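Local coordinates for protein putative antibiotic biosynthesis monooxygenase (Bordetella bronchiseptica, PDB 3GZ7) that is of unverified function but, as a member of the antibiotic biosynthesis monooxygenase family with a dimeric alpha-beta barrel fold, probably acts as a monooxygenase, at residues A[25-31]-A[66-70]. Numbering follows the deposited sequence.
Sequences ASILVQP and PQRYT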
ATOM      1  N   ALA A  25       5.046  -0.491   5.536  1.00 16.26           N
ATOM      2  CA  ALA A  25       5.274  -1.423   6.623  1.00 12.60           C
ATOM      3  C   ALA A  25       3.989  -2.237   6.851  1.00 14.87           C
ATOM      4  O   ALA A  25       2.955  -1.656   7.225  1.00 14.09           O
ATOM      5  CB  ALA A  25       5.625  -0.657   7.869  1.00  8.19           C
ATOM      6  N   SER A  26       4.031  -3.543   6.572  1.00 13.96           N
ATOM      7  CA  SER A  26       2.905  -4.445   6.804  1.00 14.83           C
ATOM      8  C   SER A  26       3.047  -5.004   8.170  1.00 15.78           C
ATOM      9  O   SER A  26       4.000  -5.749   8.447  1.00 16.86           O
ATOM     10  CB  SER A  26       2.857  -5.616   5.844  1.00 14.68           C
ATOM     11  OG  SER A  26       3.312  -5.195   4.583  1.00 31.86           O
ATOM     12  N   ILE A  27       2.095  -4.660   9.016  1.00 12.67           N
ATOM     13  CA  ILE A  27       2.157  -4.969  10.426  1.00 14.50           C
ATOM     14  C   ILE A  27       1.097  -6.031  10.751  1.00 14.86           C
ATOM     15  O   ILE A  27      -0.017  -5.979  10.214  1.00 16.33           O
ATOM     16  CB  ILE A  27       1.917  -3.661  11.236  1.00 13.46           C
ATOM     17  CG1 ILE A  27       2.986  -2.626  10.852  1.00 18.00           C
ATOM     18  CG2 ILE A  27       1.901  -3.938  12.732  1.00 12.43           C
ATOM     19  CD1 ILE A  27       2.551  -1.189  10.927  1.00 10.27           C
ATOM     20  N   LEU A  28       1.453  -7.028  11.555  1.00 14.51           N
ATOM     21  CA  LEU A  28       0.480  -7.948  12.119  1.00 13.38           C
ATOM     22  C   LEU A  28       0.417  -7.727  13.648  1.00 15.53           C
ATOM     23  O   LEU A  28       1.423  -7.866  14.354  1.00 15.36           O
ATOM     24  CB  LEU A  28       0.796  -9.409  11.786  1.00 12.07           C
ATOM     25  CG  LEU A  28      -0.131 -10.493  12.380  1.00 16.14           C
ATOM     26  CD1 LEU A  28      -1.508 -10.485  11.685  1.00 19.55           C
ATOM     27  CD2 LEU A  28       0.515 -11.900  12.277  1.00 12.02           C
ATOM     28  N   VAL A  29      -0.767  -7.344  14.139  1.00 14.90           N
ATOM     29  CA  VAL A  29      -0.954  -7.011  15.529  1.00 16.58           C
ATOM     30  C   VAL A  29      -1.417  -8.283  16.256  1.00 18.59           C
ATOM     31  O   VAL A  29      -2.198  -9.059  15.730  1.00 13.70           O
ATOM     32  CB  VAL A  29      -1.987  -5.872  15.681  1.00 18.43           C
ATOM     33  CG1 VAL A  29      -2.549  -5.820  17.036  1.00 16.15           C
ATOM     34  CG2 VAL A  29      -1.360  -4.523  15.348  1.00 14.96           C
ATOM     35  N   GLN A  30      -0.905  -8.482  17.463  1.00 22.51           N
ATOM     36  CA  GLN A  30      -1.359  -9.535  18.365  1.00 25.25           C
ATOM     37  C   GLN A  30      -2.884  -9.436  18.622  1.00 26.68           C
ATOM     38  O   GLN A  30      -3.425  -8.328  18.819  1.00 23.41           O
ATOM     39  CB  GLN A  30      -0.623  -9.431  19.690  1.00 20.98           C
ATOM     40  CG  GLN A  30       0.787  -9.845  19.662  1.00 24.73           C
ATOM     41  CD  GLN A  30       1.419  -9.794  21.046  1.00 30.95           C
ATOM     42  OE1 GLN A  30       0.829 -10.264  22.012  1.00 38.65           O
ATOM     43  NE2 GLN A  30       2.627  -9.232  21.141  1.00 37.60           N
ATOM     44  N   PRO A  31      -3.568 -10.601  18.653  1.00 29.66           N
ATOM     45  CA  PRO A  31      -5.020 -10.647  18.823  1.00 29.01           C
ATOM     46  C   PRO A  31      -5.451  -9.832  20.019  1.00 28.91           C
ATOM     47  O   PRO A  31      -4.876  -9.993  21.093  1.00 28.98           O
ATOM     48  CB  PRO A  31      -5.287 -12.137  19.097  1.00 32.14           C
ATOM     49  CG  PRO A  31      -4.135 -12.870  18.442  1.00 31.90           C
ATOM     50  CD  PRO A  31      -2.970 -11.953  18.546  1.00 28.80           C
ATOM     51  N   PRO A  66      -8.423  -8.237   9.919  1.00 20.29           N
ATOM     52  CA  PRO A  66      -8.445  -7.067  10.795  1.00 20.67           C
ATOM     53  C   PRO A  66      -7.306  -6.894  11.815  1.00 17.07           C
ATOM     54  O   PRO A  66      -7.095  -5.773  12.289  1.00 14.03           O
ATOM     55  CB  PRO A  66      -9.832  -7.155  11.481  1.00 23.08           C
ATOM     56  CG  PRO A  66     -10.626  -8.026  10.606  1.00 21.68           C
ATOM     57  CD  PRO A  66      -9.658  -9.031  10.053  1.00 18.62           C
ATOM     58  N   GLN A  67      -6.546  -7.941  12.115  1.00 17.86           N
ATOM     59  CA  GLN A  67      -5.312  -7.749  12.863  1.00 17.04           C
ATOM     60  C   GLN A  67      -4.167  -7.194  11.978  1.00 16.92           C
ATOM     61  O   GLN A  67      -3.134  -6.907  12.521  1.00 13.31           O
ATOM     62  CB  GLN A  67      -4.846  -9.030  13.510  1.00 17.82           C
ATOM     63  CG  GLN A  67      -5.723  -9.606  14.589  1.00 22.55           C
ATOM     64  CD  GLN A  67      -5.371 -11.058  14.848  1.00 23.48           C
ATOM     65  OE1 GLN A  67      -4.193 -11.432  14.903  1.00 31.18           O
ATOM     66  NE2 GLN A  67      -6.382 -11.882  15.004  1.00 26.42           N
ATOM     67  N   ARG A  68      -4.348  -7.042  10.641  1.00 13.15           N
ATOM     68  CA  ARG A  68      -3.287  -6.547   9.790  1.00 13.62           C
ATOM     69  C   ARG A  68      -3.551  -5.093   9.385  1.00 16.87           C
ATOM     70  O   ARG A  68      -4.697  -4.713   9.041  1.00 15.65           O
ATOM     71  CB  ARG A  68      -3.105  -7.402   8.528  1.00 10.85           C
ATOM     72  CG  ARG A  68      -2.839  -8.837   8.785  1.00 17.65           C
ATOM     73  CD  ARG A  68      -2.490  -9.633   7.511  1.00 23.63           C
ATOM     74  NE  ARG A  68      -1.527 -10.667   7.878  1.00 35.45           N
ATOM     75  CZ  ARG A  68      -0.207 -10.463   8.029  1.00 37.44           C
ATOM     76  NH1 ARG A  68       0.348  -9.291   7.763  1.00 30.53           N
ATOM     77  NH2 ARG A  68       0.574 -11.459   8.420  1.00 42.79           N
ATOM     78  N   TYR A  69      -2.454  -4.326   9.410  1.00 16.89           N
ATOM     79  CA  TYR A  69      -2.414  -2.922   9.152  1.00 15.84           C
ATOM     80  C   TYR A  69      -1.226  -2.641   8.216  1.00 17.39           C
ATOM     81  O   TYR A  69      -0.292  -3.463   8.093  1.00 13.82           O
ATOM     82  CB  TYR A  69      -2.208  -2.127  10.448  1.00 16.28           C
ATOM     83  CG  TYR A  69      -3.350  -2.138  11.457  1.00 16.30           C
ATOM     84  CD1 TYR A  69      -3.523  -3.190  12.369  1.00 18.97           C
ATOM     85  CD2 TYR A  69      -4.220  -1.058  11.543  1.00 12.64           C
ATOM     86  CE1 TYR A  69      -4.568  -3.164  13.310  1.00 15.75           C
ATOM     87  CE2 TYR A  69      -5.241  -1.027  12.454  1.00 16.81           C
ATOM     88  CZ  TYR A  69      -5.410  -2.064  13.347  1.00 18.43           C
ATOM     89  OH  TYR A  69      -6.444  -1.955  14.248  1.00 17.42           O
ATOM     90  N   THR A  70      -1.281  -1.479   7.551  1.00 15.74           N
ATOM     91  CA  THR A  70      -0.213  -0.999   6.703  1.00 15.45           C
ATOM     92  C   THR A  70       0.092   0.439   7.125  1.00 16.27           C
ATOM     93  O   THR A  70      -0.776   1.328   7.017  1.00 16.51           O
ATOM     94  CB  THR A  70      -0.609  -0.972   5.233  1.00 17.78           C
ATOM     95  OG1 THR A  70      -1.168  -2.220   4.862  1.00 17.87           O
ATOM     96  CG2 THR A  70       0.565  -0.656   4.325  1.00 12.08           C
TER
HETATM   97  O   HOH W   1       3.722  -8.829   7.760  1.00 16.93           O
HETATM   98  O   HOH W   2      -0.076  -6.734   7.530  1.00 20.75           O
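Ile27 and Tyr69 face each other as an antiparallel hydrogen-bonded pair, joining strand 21-28 to strand 68-75 within the four-stranded antiparallel sheet of a dimeric alpha-beta barrel, the fold of the antibiotic biosynthesis monooxygenase family. Ile27 N donates to Tyr69 O at 2.8 Å, and Tyr69 N returns a bond to Ile27 O at 3.1 Å. Two residues on, Val29 N reaches Gln67 O at 2.9 Å, carrying the ladder past the start of strand 68-75. All three bonds are nearly straight at the hydrogen. In the adjoining non-hydrogen-bonded pairs, CA-H...O contacts fill in, such as Arg68 CA to Ile27 O at 3.3 Å.

Among the side chains, Arg68 and Leu28 share the face that also carries Ser26 and Thr70, whose OG1 is hydrogen-bonded to Glu111 of the second subunit. The arginine chain bends at chi3 (146°), bringing its guanidinium back over Leu28. CD1 of the leucine lies over one face of that group, offset toward its rim, and also meets Arg68 CG at 3.6 Å. Tyr69 lies on the other side of the sheet with Ile27. Val29 CG2 approaches the tyrosine ring obliquely, 3.9 Å from CD1. Phe37 of helix 34-49 packs edge-to-face with this ring and touches Ile27 and Val29, while the tyrosine hydroxyl bonds to Glu38.

Two waters tie the guanidinium to the backbone of strand 21-28. One, in the guanidinium plane, accepts from Arg68 NH1 at 2.6 Å and donates to Ile27 O at 2.8 Å, giving that carbonyl a second donor besides Tyr69 N. The other links NH1, weakly, to Ser26 O.

On the Tyr69 side, then, apolar packing and one hydroxyl bond join sheet to helix, whereas Arg68 combines apolar cover with water-mediated ties that may help to hold its charged end in this pose.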